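Local coordinates for Lmo2125 protein (PDB 5TU0) that binds maltose and, as a solute-binding lipoprotein, probably hands the sugar to a membrane transporter for uptake, at residues 130-136 / 257-262; 152-158 / 205-211; 169-173 / 197-202; 266-272 / 335-341. The protein carries 2 engineered substitutions. All coordinates share one frame. Numbering follows the deposited sequence.

Contact 1: 130-136 / 257-262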
# COMPACT_ATOMS: atom_id res chain seq x y z
N ALA A 130 -6.00 10.73 18.70
CA ALA A 130 -6.85 11.23 17.62
C ALA A 130 -6.19 12.21 16.65
O ALA A 130 -6.61 12.33 15.49
CB ALA A 130 -8.08 11.86 18.23
N THR A 131 -5.19 12.94 17.13
CA THR A 131 -4.52 13.95 16.35
C THR A 131 -3.01 13.88 16.53
O THR A 131 -2.51 13.28 17.50
CB THR A 131 -4.96 15.37 16.79
OG1 THR A 131 -4.51 15.63 18.15
CG2 THR A 131 -6.44 15.53 16.74
N PHE A 132 -2.28 14.53 15.63
CA PHE A 132 -0.84 14.68 15.82
C PHE A 132 -0.51 15.53 17.05
O PHE A 132 0.58 15.38 17.63
CB PHE A 132 -0.11 15.12 14.54
CG PHE A 132 0.33 13.95 13.70
CD1 PHE A 132 -0.56 13.27 12.90
CD2 PHE A 132 1.65 13.51 13.74
CE1 PHE A 132 -0.16 12.18 12.15
CE2 PHE A 132 2.06 12.43 12.98
CZ PHE A 132 1.14 11.76 12.19
N LYS A 133 -1.42 16.42 17.45
CA LYS A 133 -1.23 17.22 18.68
C LYS A 133 -1.16 16.24 19.86
O LYS A 133 -0.32 16.39 20.75
CB LYS A 133 -2.37 18.22 18.90
CG LYS A 133 -2.48 19.35 17.88
CD LYS A 133 -1.69 20.60 18.25
CE LYS A 133 -0.20 20.40 18.19
NZ LYS A 133 0.52 21.67 18.51
N ASP A 134 -2.04 15.24 19.85
CA ASP A 134 -2.07 14.19 20.89
C ASP A 134 -0.76 13.39 20.88
O ASP A 134 -0.22 13.07 21.94
CB ASP A 134 -3.23 13.22 20.70
CG ASP A 134 -4.60 13.88 20.78
OD1 ASP A 134 -4.73 14.99 21.36
OD2 ASP A 134 -5.57 13.26 20.26
N LEU A 135 -0.27 13.06 19.69
CA LEU A 135 1.02 12.37 19.58
C LEU A 135 2.17 13.24 20.10
O LEU A 135 3.09 12.72 20.73
CB LEU A 135 1.32 11.95 18.14
CG LEU A 135 0.39 10.93 17.51
CD1 LEU A 135 0.73 10.76 16.03
CD2 LEU A 135 0.44 9.59 18.25
N GLU A 136 2.14 14.55 19.83
CA GLU A 136 3.19 15.44 20.32
C GLU A 136 3.23 15.42 21.86
O GLU A 136 4.32 15.40 22.47
CB GLU A 136 3.01 16.87 19.78
CG GLU A 136 3.26 16.99 18.27
CD GLU A 136 2.91 18.35 17.70
OE1 GLU A 136 2.67 19.30 18.47
OE2 GLU A 136 2.84 18.47 16.45
N LYS A 257 -7.33 4.73 12.62
CA LYS A 257 -6.96 5.59 11.51
C LYS A 257 -5.74 6.39 11.95
O LYS A 257 -5.50 6.56 13.15
CB LYS A 257 -8.10 6.57 11.18
CG LYS A 257 -8.44 7.52 12.33
CD LYS A 257 -9.57 8.48 11.99
CE LYS A 257 -9.12 9.60 11.08
NZ LYS A 257 -8.14 10.53 11.72
N ILE A 258 -4.97 6.88 11.00
CA ILE A 258 -3.81 7.70 11.33
C ILE A 258 -4.33 9.04 11.92
O ILE A 258 -5.33 9.60 11.45
CB ILE A 258 -2.91 7.95 10.09
CG1 ILE A 258 -2.49 6.60 9.45
CG2 ILE A 258 -1.71 8.80 10.47
CD1 ILE A 258 -1.79 6.71 8.12
N PRO A 259 -3.70 9.52 13.00
CA PRO A 259 -4.23 10.75 13.57
C PRO A 259 -4.21 11.95 12.60
O PRO A 259 -3.38 12.03 11.71
CB PRO A 259 -3.31 11.00 14.78
CG PRO A 259 -2.79 9.66 15.13
CD PRO A 259 -2.63 8.94 13.83
N THR A 260 -5.15 12.87 12.82
CA THR A 260 -5.30 14.09 12.02
C THR A 260 -4.09 15.02 12.16
O THR A 260 -3.60 15.23 13.26
CB THR A 260 -6.60 14.81 12.44
OG1 THR A 260 -7.71 13.91 12.24
CG2 THR A 260 -6.82 16.12 11.65
N LEU A 261 -3.60 15.55 11.05
CA LEU A 261 -2.45 16.45 11.04
C LEU A 261 -2.78 17.81 11.67
O LEU A 261 -3.96 18.16 11.83
CB LEU A 261 -1.94 16.64 9.61
CG LEU A 261 -1.40 15.39 8.90
CD1 LEU A 261 -1.21 15.60 7.40
CD2 LEU A 261 -0.09 14.93 9.55
N ASN A 262 -1.74 18.58 12.01
CA ASN A 262 -1.88 19.90 12.61
C ASN A 262 -2.63 20.94 11.79
O ASN A 262 -3.08 21.94 12.35
CB ASN A 262 -0.50 20.47 13.02
CG ASN A 262 0.13 19.68 14.18
OD1 ASN A 262 -0.42 18.67 14.67
ND2 ASN A 262 1.29 20.14 14.61
O HOH W 1 -8.82 11.62 14.05
O HOH W 2 -2.85 17.47 14.98
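T131 does two jobs at once: it is the N-cap of helix 132-138 and the centre of a single beta bridge to T260. T260 N donates to A130 O (3.1 Å, 163°) and F132 N donates to T260 O (2.8 Å, 167°). Both bonds thus fall on T260 and flank T131, the pattern of a parallel bridge. The cap is a capping box, with D134 N bonded to T131 OG1 (3.0 Å) and T131 N to D134 OD2 (3.2 Å). In this periplasmic-binding-protein fold the contact ties the start of the helix to the loop leaving strand 253-256, and I258 and P259 of that loop lean on strand 105-121. The F132 ring anchors the apolar side: L261 CD2 lies 4.1 Å from its centroid, 25° off the normal, a CH-pi contact over one face, while F132 CD1 is 4.0 Å from P259 CB. Farther along the helix, L135 CD1 meets P259 CG at 3.8 Å. At the outer end N262 ND2 donates to E136 OE2 (2.9 Å), an oxygen also bonded to Y201. Water 2 donates to T260 O (2.9 Å) and N262 OD1 (2.7 Å) and accepts from K133 N (3.0 Å).

Contact 2: 152-158 / 205-211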
# COMPACT_ATOMS: atom_id res chain seq x y z
N LYS A 152 15.17 12.30 24.56
CA LYS A 152 14.55 11.62 23.41
C LYS A 152 13.45 10.70 23.93
O LYS A 152 13.48 10.27 25.11
CB LYS A 152 15.60 10.88 22.57
CG LYS A 152 16.79 11.75 22.18
CD LYS A 152 16.37 13.03 21.48
CE LYS A 152 17.57 13.86 21.08
NZ LYS A 152 17.15 15.04 20.29
N ASN A 153 12.49 10.41 23.06
CA ASN A 153 11.29 9.70 23.46
C ASN A 153 10.77 8.83 22.31
O ASN A 153 10.90 9.20 21.16
CB ASN A 153 10.26 10.78 23.89
CG ASN A 153 8.98 10.19 24.48
OD1 ASN A 153 8.12 9.71 23.74
ND2 ASN A 153 8.83 10.29 25.81
N THR A 154 10.21 7.68 22.66
CA THR A 154 9.68 6.72 21.69
C THR A 154 8.17 6.56 21.80
O THR A 154 7.64 5.54 21.35
CB THR A 154 10.36 5.33 21.85
OG1 THR A 154 10.18 4.84 23.20
CG2 THR A 154 11.85 5.42 21.53
N GLY A 155 7.49 7.55 22.39
CA GLY A 155 6.03 7.51 22.56
C GLY A 155 5.34 7.19 21.25
O GLY A 155 4.48 6.29 21.18
N PHE A 156 5.73 7.92 20.21
CA PHE A 156 5.24 7.71 18.85
C PHE A 156 6.44 7.56 17.92
O PHE A 156 7.41 8.33 18.04
CB PHE A 156 4.38 8.90 18.39
CG PHE A 156 4.16 8.94 16.90
CD1 PHE A 156 3.32 8.03 16.30
CD2 PHE A 156 4.79 9.88 16.10
CE1 PHE A 156 3.12 8.05 14.92
CE2 PHE A 156 4.58 9.92 14.73
CZ PHE A 156 3.75 9.00 14.14
N LEU A 157 6.38 6.59 17.00
CA LEU A 157 7.45 6.40 16.02
C LEU A 157 6.85 6.18 14.65
O LEU A 157 5.81 5.54 14.53
CB LEU A 157 8.31 5.18 16.35
CG LEU A 157 9.04 5.16 17.70
CD1 LEU A 157 9.64 3.78 17.95
CD2 LEU A 157 10.10 6.25 17.77
N ALA A 158 7.52 6.71 13.63
CA ALA A 158 7.14 6.48 12.22
C ALA A 158 8.42 6.45 11.38
O ALA A 158 9.31 7.27 11.57
CB ALA A 158 6.19 7.55 11.72
N TRP A 205 10.32 16.16 14.44
CA TRP A 205 10.33 14.87 15.15
C TRP A 205 11.73 14.26 15.15
O TRP A 205 12.23 13.85 16.21
CB TRP A 205 9.31 13.90 14.56
CG TRP A 205 7.89 14.20 15.00
CD1 TRP A 205 6.99 15.07 14.42
CD2 TRP A 205 7.20 13.61 16.12
NE1 TRP A 205 5.80 15.06 15.12
CE2 TRP A 205 5.91 14.17 16.16
CE3 TRP A 205 7.56 12.67 17.09
CZ2 TRP A 205 4.96 13.82 17.14
CZ3 TRP A 205 6.64 12.32 18.06
CH2 TRP A 205 5.34 12.89 18.07
N PHE A 206 12.38 14.23 13.99
CA PHE A 206 13.76 13.69 13.91
C PHE A 206 14.76 14.41 14.79
O PHE A 206 15.57 13.77 15.50
CB PHE A 206 14.29 13.78 12.47
CG PHE A 206 13.74 12.73 11.58
CD1 PHE A 206 14.09 11.41 11.77
CD2 PHE A 206 12.91 13.06 10.51
CE1 PHE A 206 13.62 10.42 10.94
CE2 PHE A 206 12.41 12.07 9.69
CZ PHE A 206 12.78 10.75 9.89
N GLN A 207 14.69 15.74 14.76
CA GLN A 207 15.67 16.59 15.44
C GLN A 207 15.39 16.87 16.93
O GLN A 207 16.34 16.94 17.72
CB GLN A 207 15.85 17.89 14.65
CG GLN A 207 16.57 17.69 13.32
CD GLN A 207 18.05 17.35 13.50
OE1 GLN A 207 18.76 18.02 14.25
NE2 GLN A 207 18.53 16.32 12.79
N ASP A 208 14.11 16.97 17.32
CA ASP A 208 13.75 17.32 18.71
C ASP A 208 13.22 16.21 19.59
O ASP A 208 13.21 16.36 20.81
CB ASP A 208 12.66 18.40 18.71
CG ASP A 208 13.06 19.65 17.96
OD1 ASP A 208 14.25 19.84 17.67
OD2 ASP A 208 12.16 20.44 17.66
N VAL A 209 12.77 15.11 19.02
CA VAL A 209 12.11 14.08 19.82
C VAL A 209 12.75 12.70 19.74
O VAL A 209 13.03 12.07 20.73
CB VAL A 209 10.66 13.91 19.29
CG1 VAL A 209 9.92 12.76 19.97
CG2 VAL A 209 9.87 15.20 19.41
N TRP A 210 12.99 12.24 18.52
CA TRP A 210 13.42 10.87 18.35
C TRP A 210 14.87 10.47 18.62
O TRP A 210 15.80 11.27 18.46
CB TRP A 210 13.05 10.39 16.94
CG TRP A 210 11.61 10.23 16.70
CD1 TRP A 210 10.64 9.90 17.61
CD2 TRP A 210 10.97 10.23 15.42
NE1 TRP A 210 9.42 9.77 16.98
CE2 TRP A 210 9.60 9.96 15.64
CE3 TRP A 210 11.41 10.47 14.11
CZ2 TRP A 210 8.67 9.92 14.60
CZ3 TRP A 210 10.46 10.42 13.06
CH2 TRP A 210 9.12 10.15 13.32
N PRO A 211 15.07 9.19 19.01
CA PRO A 211 16.40 8.62 19.12
C PRO A 211 17.10 8.71 17.76
O PRO A 211 16.42 8.65 16.70
CB PRO A 211 16.13 7.16 19.47
CG PRO A 211 14.80 7.14 20.10
CD PRO A 211 14.03 8.26 19.47
O HOH W 3 16.30 13.65 18.07
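An aromatic cluster fills the centre of this contact, where the F156 ring turns its edge to the face of W205 in a T-shaped pair: F156 and the six-membered ring of W205 have centroids 5.1 Å apart and planes at 74°. The last turn of helix 193-208 and the chain just after it pack against strand 156-157 and the loop before it; that short strand pairs in parallel with strand 235-238 of the mixed sheet. The indole of W210 widens the cluster, its CZ2 4.1 Å from F156 CE2, its CD1 3.7 Å from L157 CD2 and its CH2 4.2 Å from A158 CB; W160 meets both tryptophans. Although the CA-CB bond of W210 points away from 152-158, its ring returns so that NE1 donates to F156 O (2.7 Å, 148°). Beyond it, T154 CG2 touches P211 CG at 3.7 Å. Toward the polar edge the helix has ended, V209 being the first residue off helical angles, and V209 O accepts from N153 N (2.9 Å). N153 OD1 accepts from G155 N (2.6 Å), an Asx turn. Outermost, water 3 accepts from K152 NZ (2.8 Å) and donates to F206 O (2.7 Å) and W210 O (2.5 Å).

Contact 3: 169-173 / 197-202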
# COMPACT_ATOMS: atom_id res chain seq x y z
N LEU A 169 2.35 12.27 4.75
CA LEU A 169 2.52 13.47 5.54
C LEU A 169 2.65 14.66 4.58
O LEU A 169 1.99 15.68 4.74
CB LEU A 169 3.80 13.36 6.40
CG LEU A 169 4.27 14.58 7.15
CD1 LEU A 169 3.22 15.06 8.14
CD2 LEU A 169 5.60 14.30 7.85
N LEU A 170 3.53 14.52 3.60
CA LEU A 170 3.72 15.59 2.60
C LEU A 170 2.39 15.83 1.84
O LEU A 170 2.00 16.97 1.59
CB LEU A 170 4.85 15.23 1.63
CG LEU A 170 6.29 15.47 2.09
CD1 LEU A 170 6.63 14.78 3.40
CD2 LEU A 170 7.22 15.08 0.96
N ALA A 171 1.71 14.75 1.50
CA ALA A 171 0.47 14.85 0.77
C ALA A 171 -0.64 15.48 1.63
O ALA A 171 -1.48 16.23 1.13
CB ALA A 171 0.05 13.49 0.24
N GLY A 172 -0.62 15.21 2.94
CA GLY A 172 -1.63 15.79 3.84
C GLY A 172 -1.52 17.30 3.88
O GLY A 172 -2.50 18.01 4.17
N TYR A 173 -0.31 17.81 3.61
CA TYR A 173 -0.06 19.25 3.53
C TYR A 173 -0.21 19.85 2.11
O TYR A 173 -0.04 21.05 1.93
CB TYR A 173 1.32 19.56 4.10
CG TYR A 173 1.35 19.67 5.61
CD1 TYR A 173 1.12 20.90 6.23
CD2 TYR A 173 1.60 18.56 6.42
CE1 TYR A 173 1.15 21.03 7.61
CE2 TYR A 173 1.64 18.68 7.80
CZ TYR A 173 1.40 19.92 8.39
OH TYR A 173 1.43 20.04 9.76
N GLU A 197 6.27 22.05 3.90
CA GLU A 197 5.68 22.11 5.25
C GLU A 197 5.73 20.72 5.91
O GLU A 197 6.02 20.60 7.10
CB GLU A 197 4.23 22.58 5.23
CG GLU A 197 4.00 24.08 5.25
CD GLU A 197 2.51 24.39 5.18
OE1 GLU A 197 1.93 24.37 4.06
OE2 GLU A 197 1.91 24.63 6.25
N GLY A 198 5.43 19.70 5.13
CA GLY A 198 5.46 18.32 5.62
C GLY A 198 6.86 17.88 6.02
O GLY A 198 7.06 17.27 7.09
N ILE A 199 7.84 18.22 5.16
CA ILE A 199 9.22 17.88 5.42
C ILE A 199 9.67 18.59 6.71
O ILE A 199 10.32 17.97 7.55
CB ILE A 199 10.15 18.25 4.24
CG1 ILE A 199 9.75 17.47 2.98
CG2 ILE A 199 11.59 17.93 4.60
CD1 ILE A 199 10.44 17.96 1.73
N THR A 200 9.27 19.86 6.85
CA THR A 200 9.62 20.67 8.04
C THR A 200 9.05 20.04 9.31
O THR A 200 9.74 19.95 10.32
CB THR A 200 9.13 22.13 7.88
OG1 THR A 200 9.71 22.69 6.69
CG2 THR A 200 9.55 23.00 9.07
N TYR A 201 7.79 19.61 9.26
CA TYR A 201 7.15 18.94 10.39
C TYR A 201 7.89 17.64 10.77
O TYR A 201 8.18 17.39 11.96
CB TYR A 201 5.67 18.67 10.12
CG TYR A 201 4.99 18.12 11.33
CD1 TYR A 201 4.69 18.95 12.42
CD2 TYR A 201 4.68 16.76 11.42
CE1 TYR A 201 4.08 18.45 13.54
CE2 TYR A 201 4.06 16.25 12.56
CZ TYR A 201 3.76 17.09 13.61
OH TYR A 201 3.16 16.58 14.75
N ALA A 202 8.22 16.85 9.77
CA ALA A 202 8.96 15.60 10.00
C ALA A 202 10.32 15.86 10.67
O ALA A 202 10.72 15.14 11.59
CB ALA A 202 9.15 14.82 8.70
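No hydrogen bond joins these two segments, so the contact rests on shape and apolar packing. Close backbone approach comes first: the CA atoms of L170 and G198 are 4.4 Å apart, which is possible because G198 has no side chain. An ideal CB there would point at the partner and clash with L170 CA at 2.9 Å. Apolar side chains close in around that point. L169 CD2 reaches A202 CB (3.7 Å), L169 CD1 lies 4.0 Å from Y201 CD2, and L170 CD2 is 4.0 Å from I199 CG1. An aromatic contact completes the set, as the Y173 ring lays one face over G198 N, with Y173 CD2 3.9 Å from G198 CA and Y173 CD1 3.7 Å from E197 CB. Together these pack the C-terminal end of helix 163-172 against the middle of helix 193-208. Helix 348-363 adjoins both through L358, which touches L170 and I199, while helix 369-387 reaches I199 and T200; Y201 OH bonds to E136 of helix 132-138.

Contact 4: 266-272 / 335-341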
# COMPACT_ATOMS: atom_id res chain seq x y z
N GLU A 266 -6.35 15.13 6.90
CA GLU A 266 -5.98 13.75 7.13
C GLU A 266 -4.67 13.40 6.46
O GLU A 266 -4.32 13.93 5.41
CB GLU A 266 -7.07 12.80 6.62
CG GLU A 266 -8.40 12.97 7.33
CD GLU A 266 -8.27 12.78 8.84
OE1 GLU A 266 -7.77 11.73 9.26
OE2 GLU A 266 -8.64 13.68 9.59
N TYR A 267 -3.92 12.51 7.12
CA TYR A 267 -2.71 11.93 6.55
C TYR A 267 -3.22 11.23 5.28
O TYR A 267 -4.25 10.55 5.32
CB TYR A 267 -2.14 10.93 7.54
CG TYR A 267 -0.68 10.62 7.41
CD1 TYR A 267 -0.23 9.64 6.51
CD2 TYR A 267 0.25 11.25 8.22
CE1 TYR A 267 1.12 9.33 6.43
CE2 TYR A 267 1.59 10.93 8.14
CZ TYR A 267 2.02 9.97 7.26
OH TYR A 267 3.37 9.69 7.18
N SER A 268 -2.49 11.39 4.18
CA SER A 268 -2.93 10.89 2.87
C SER A 268 -1.94 9.90 2.27
O SER A 268 -1.26 10.20 1.29
CB SER A 268 -3.15 12.07 1.95
OG SER A 268 -4.08 12.97 2.52
N PRO A 269 -1.88 8.68 2.84
CA PRO A 269 -0.91 7.69 2.39
C PRO A 269 -1.24 7.09 1.04
O PRO A 269 -2.30 7.38 0.51
CB PRO A 269 -1.00 6.63 3.47
CG PRO A 269 -2.44 6.66 3.87
CD PRO A 269 -2.82 8.11 3.82
N PHE A 270 -0.33 6.30 0.47
CA PHE A 270 -0.62 5.60 -0.79
C PHE A 270 -1.73 4.57 -0.57
O PHE A 270 -1.76 3.89 0.46
CB PHE A 270 0.62 4.88 -1.34
CG PHE A 270 1.69 5.80 -1.87
CD1 PHE A 270 1.42 6.69 -2.89
CD2 PHE A 270 2.97 5.77 -1.34
CE1 PHE A 270 2.40 7.54 -3.38
CE2 PHE A 270 3.96 6.62 -1.83
CZ PHE A 270 3.67 7.49 -2.85
N ALA A 271 -2.64 4.48 -1.53
CA ALA A 271 -3.73 3.50 -1.51
C ALA A 271 -3.19 2.25 -2.21
O ALA A 271 -3.11 2.22 -3.44
CB ALA A 271 -4.94 4.04 -2.26
N GLY A 272 -2.84 1.23 -1.43
CA GLY A 272 -2.28 -0.00 -1.98
C GLY A 272 -3.32 -1.09 -2.09
O GLY A 272 -4.52 -0.88 -1.85
N GLN A 335 -9.05 4.77 6.86
CA GLN A 335 -7.88 5.48 6.33
C GLN A 335 -7.85 5.48 4.80
O GLN A 335 -7.44 6.45 4.17
CB GLN A 335 -6.59 4.90 6.89
CG GLN A 335 -5.37 5.75 6.58
CD GLN A 335 -5.46 7.12 7.21
OE1 GLN A 335 -5.85 7.26 8.37
NE2 GLN A 335 -5.11 8.14 6.45
N TYR A 336 -8.33 4.40 4.20
CA TYR A 336 -8.32 4.29 2.73
C TYR A 336 -9.11 5.43 2.07
O TYR A 336 -8.79 5.84 0.95
CB TYR A 336 -8.86 2.92 2.30
CG TYR A 336 -8.50 2.53 0.90
CD1 TYR A 336 -7.24 2.02 0.60
CD2 TYR A 336 -9.42 2.66 -0.13
CE1 TYR A 336 -6.91 1.64 -0.70
CE2 TYR A 336 -9.11 2.29 -1.41
CZ TYR A 336 -7.85 1.79 -1.69
OH TYR A 336 -7.56 1.43 -2.98
N LYS A 337 -10.10 5.98 2.78
CA LYS A 337 -10.90 7.11 2.28
C LYS A 337 -10.00 8.30 1.94
O LYS A 337 -10.31 9.07 1.04
CB LYS A 337 -11.93 7.58 3.31
CG LYS A 337 -12.99 6.57 3.70
CD LYS A 337 -13.84 7.13 4.83
CE LYS A 337 -14.77 6.09 5.41
NZ LYS A 337 -15.72 5.56 4.40
N ASN A 338 -8.89 8.43 2.66
CA ASN A 338 -7.96 9.53 2.46
C ASN A 338 -6.68 9.14 1.71
O ASN A 338 -5.79 9.96 1.55
CB ASN A 338 -7.58 10.13 3.83
CG ASN A 338 -8.80 10.56 4.63
OD1 ASN A 338 -9.01 10.09 5.74
ND2 ASN A 338 -9.61 11.40 4.05
N ALA A 339 -6.59 7.88 1.25
CA ALA A 339 -5.41 7.42 0.52
C ALA A 339 -5.56 7.64 -0.98
O ALA A 339 -6.66 7.49 -1.52
CB ALA A 339 -5.17 5.94 0.80
N GLN A 340 -4.45 7.98 -1.65
CA GLN A 340 -4.46 8.14 -3.10
C GLN A 340 -3.60 7.09 -3.77
O GLN A 340 -2.59 6.67 -3.22
CB GLN A 340 -3.98 9.52 -3.55
CG GLN A 340 -2.64 9.97 -3.02
CD GLN A 340 -2.76 10.70 -1.72
OE1 GLN A 340 -3.29 10.18 -0.75
NE2 GLN A 340 -2.28 11.94 -1.69
N PRO A 341 -4.00 6.66 -4.98
CA PRO A 341 -3.18 5.67 -5.67
C PRO A 341 -1.77 6.19 -5.95
O PRO A 341 -1.60 7.37 -6.27
CB PRO A 341 -3.91 5.46 -7.01
CG PRO A 341 -5.29 5.90 -6.78
CD PRO A 341 -5.26 6.94 -5.72
O HOH W 4 -7.56 9.49 7.75
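Two backbone hydrogen bonds hold the loop 266-272 to the chain leaving helix 327-336: A271 N donates to Q340 O (2.8 Å, 159°) and Q340 N to P269 O (3.1 Å, 145°). Flanking F270 in this way, they make a single bridge between F270 and Q340 in the parallel pattern. Three CA-H...O contacts accompany them, F270 CA to Q340 O (3.3 Å), A339 CA to P269 O (3.1 Å) and S268 CA to N338 O (3.3 Å). Water 4 connects the other end, 2.7 Å from E266 OE1 and 2.6 Å from N338 OD1; E266 also forms a salt bridge with K257. A type I turn from Y336 to A339, with A339 N bonded to Y336 O (3.0 Å), brings A339 against the loop. Packing centres on A271 CB, which is 3.6 Å from A339 CB and 3.5 Å from Y336 CE1, while P269 CG lies 4.2 Å from A339 CB. G272 opens strand 272-278, pairs through its backbone with the sugar-pocket residue E114 on strand 105-121, and lies about 6 Å (nearest atoms) from a bound glucose. Helix 94-99 packs on Y336 and P341, and helix 163-172 on S268 and Q340.

In the fold
Contact 4 lies nearest the middle of the molecule, its centre about 9 Å from that of the chain and close to the sugar, whereas contacts 1, 2 and 3 lie 19 to 24 Å out. Contacts 2 and 3 are buried and share helix 193-208, the first adding a T-shaped ring pair and hydrogen bonds at its end, the second without any hydrogen bond across it, resting on close packing along the helix. Contacts 1 and 4 are partly buried, each built on one backbone bridge; both draw on the loop between strands 253-256 and 272-278, and K257 NZ and E266 OE1 join them (2.8 Å). Contact 1 also meets contact 2 through L135 on F156, and contact 3 through E136 and Y201.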